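Local coordinates for protein HdaB,HdaA (Adhesin), HUS-associated diffuse adherence (PDB 5D55) that is a minor tip subunit of the enteroaggregative Escherichia coli Hda (AAF/IV) pilus, made by the chaperone-usher pathway, and probably takes part in cell adhesion and biofilm formation, at residues V48-R53 with L74-G79. Sequence-based numbering, arbitrary orientation.
Sequences VWINAR and LRIRIG
Ile50 carries this contact, reaching between Ile76 and Ile78 in the core of a beta sandwich, the immunoglobulin-like fold of chaperone-usher pilins, here within the HdaB part of the engineered HdaB-HdaA fusion. Strands 45-50 and 73-79 belong to different sheets; their axes come within 7.2 Å at 174°, nearly antiparallel, and what joins them is apolar packing between the sheets.

Ile50 CB points toward the facing strand. With chi1 at -59°, CG1 lies anti to the carbonyl carbon, and Ile50 CG1 meets Ile78 CD1 at 3.6 Å; the Ile50 and Ile78 side chains lie alongside, pointing opposite ways. The other branch goes to Ile76, where Ile50 CG2 touches Ile76 CD1 at 4.0 Å. Beyond CG1 the chain is extended (chi2 167°), and Ile50 CD1 comes down on the backbone of the opposite strand, 3.7 Å from Arg77 C. The same Ile50 CD1 also lies 3.8 Å from Ile76 CD1. One isoleucine thus meets both inward-pointing neighbours and the main chain between them.

Arg77 itself starts away from this interface, and its guanidinium is held on the other side of the sheet by salt bridges from NH1 to Asp28 and Asp110. Phe105 and Ile107 of strand 102-109 extend the apolar layer beside Ile78, and Tyr62 and Val64 of strand 62-65 do so beside Ile50 and Ile76 respectively. On the outer face of strand 45-50, Trp49 packs on Ala144 in the HdaA part of the second subunit, a contact made within the engineered construct.

Val48 adds the last inward contact: its side chain crosses that of Ile78 at about a right angle, and Val48 CG1 sits 4.0 Å from Ile78 CD1, the same methyl that Ile50 CG1 touches.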
# COMPACT_ATOMS: atom_id res chain seq x y z
N VAL B 48 -1.79 4.81 -12.29
CA VAL B 48 -1.69 6.28 -12.20
C VAL B 48 -3.06 6.88 -12.52
O VAL B 48 -3.81 6.32 -13.33
CB VAL B 48 -0.64 6.83 -13.21
CG1 VAL B 48 -0.65 8.35 -13.26
CG2 VAL B 48 0.76 6.34 -12.85
N TRP B 49 -3.40 8.01 -11.88
CA TRP B 49 -4.64 8.71 -12.17
C TRP B 49 -4.52 10.22 -11.98
O TRP B 49 -3.66 10.69 -11.24
CB TRP B 49 -5.81 8.17 -11.32
CG TRP B 49 -5.60 8.28 -9.83
CD1 TRP B 49 -6.04 9.29 -9.01
CD2 TRP B 49 -4.91 7.34 -8.98
NE1 TRP B 49 -5.66 9.04 -7.71
CE2 TRP B 49 -4.97 7.85 -7.66
CE3 TRP B 49 -4.25 6.12 -9.21
CZ2 TRP B 49 -4.40 7.18 -6.57
CZ3 TRP B 49 -3.67 5.46 -8.14
CH2 TRP B 49 -3.75 5.99 -6.83
N ILE B 50 -5.40 10.94 -12.66
CA ILE B 50 -5.51 12.39 -12.52
C ILE B 50 -6.46 12.76 -11.38
O ILE B 50 -7.56 12.19 -11.26
CB ILE B 50 -6.01 13.04 -13.83
CG1 ILE B 50 -5.05 12.72 -14.98
CG2 ILE B 50 -6.20 14.57 -13.64
CD1 ILE B 50 -5.59 13.04 -16.40
N ASN B 51 -6.04 13.69 -10.53
CA ASN B 51 -6.92 14.23 -9.51
C ASN B 51 -7.64 15.46 -10.05
O ASN B 51 -7.15 16.58 -9.93
CB ASN B 51 -6.13 14.58 -8.24
CG ASN B 51 -5.30 13.42 -7.73
OD1 ASN B 51 -4.07 13.50 -7.68
ND2 ASN B 51 -5.96 12.32 -7.37
N ALA B 52 -8.79 15.22 -10.65
CA ALA B 52 -9.61 16.27 -11.23
C ALA B 52 -11.04 15.79 -11.32
O ALA B 52 -11.30 14.59 -11.28
CB ALA B 52 -9.10 16.66 -12.61
N ARG B 53 -11.97 16.74 -11.43
CA ARG B 53 -13.37 16.41 -11.63
C ARG B 53 -13.53 15.79 -13.01
O ARG B 53 -12.75 16.09 -13.92
CB ARG B 53 -14.23 17.67 -11.50
N LEU B 74 -9.98 22.75 -19.79
CA LEU B 74 -9.13 21.91 -20.62
C LEU B 74 -9.39 20.45 -20.25
O LEU B 74 -9.40 20.11 -19.08
CB LEU B 74 -7.66 22.24 -20.39
CG LEU B 74 -6.60 21.24 -20.87
CD1 LEU B 74 -6.54 21.15 -22.40
CD2 LEU B 74 -5.24 21.60 -20.29
N ARG B 75 -9.60 19.61 -21.26
CA ARG B 75 -9.88 18.20 -21.02
C ARG B 75 -8.59 17.41 -21.23
O ARG B 75 -7.96 17.53 -22.29
CB ARG B 75 -10.99 17.67 -21.96
CG ARG B 75 -12.43 18.00 -21.55
CD ARG B 75 -12.85 19.42 -21.97
NE ARG B 75 -14.25 19.72 -21.65
CZ ARG B 75 -14.81 20.93 -21.74
NH1 ARG B 75 -14.10 21.98 -22.13
NH2 ARG B 75 -16.09 21.09 -21.42
N ILE B 76 -8.20 16.64 -20.22
CA ILE B 76 -6.94 15.89 -20.26
C ILE B 76 -7.12 14.42 -19.94
O ILE B 76 -8.12 14.04 -19.34
CB ILE B 76 -5.88 16.48 -19.30
CG1 ILE B 76 -6.43 16.58 -17.87
CG2 ILE B 76 -5.36 17.79 -19.85
CD1 ILE B 76 -5.38 16.84 -16.81
N ARG B 77 -6.16 13.60 -20.37
CA ARG B 77 -6.12 12.17 -20.03
C ARG B 77 -4.66 11.78 -19.78
O ARG B 77 -3.76 12.51 -20.17
CB ARG B 77 -6.68 11.32 -21.18
CG ARG B 77 -5.88 11.39 -22.48
CD ARG B 77 -6.23 10.22 -23.40
NE ARG B 77 -5.44 10.21 -24.63
CZ ARG B 77 -5.85 10.75 -25.79
NH1 ARG B 77 -7.03 11.34 -25.88
NH2 ARG B 77 -5.07 10.69 -26.85
N ILE B 78 -4.43 10.64 -19.12
CA ILE B 78 -3.08 10.05 -19.07
C ILE B 78 -2.81 9.36 -20.40
O ILE B 78 -3.69 8.67 -20.93
CB ILE B 78 -2.95 9.01 -17.93
CG1 ILE B 78 -3.31 9.63 -16.58
CG2 ILE B 78 -1.52 8.40 -17.88
CD1 ILE B 78 -2.28 10.65 -16.08
N GLY B 79 -1.61 9.57 -20.95
CA GLY B 79 -1.18 8.87 -22.15
C GLY B 79 0.14 8.13 -21.97
O GLY B 79 0.76 8.17 -20.89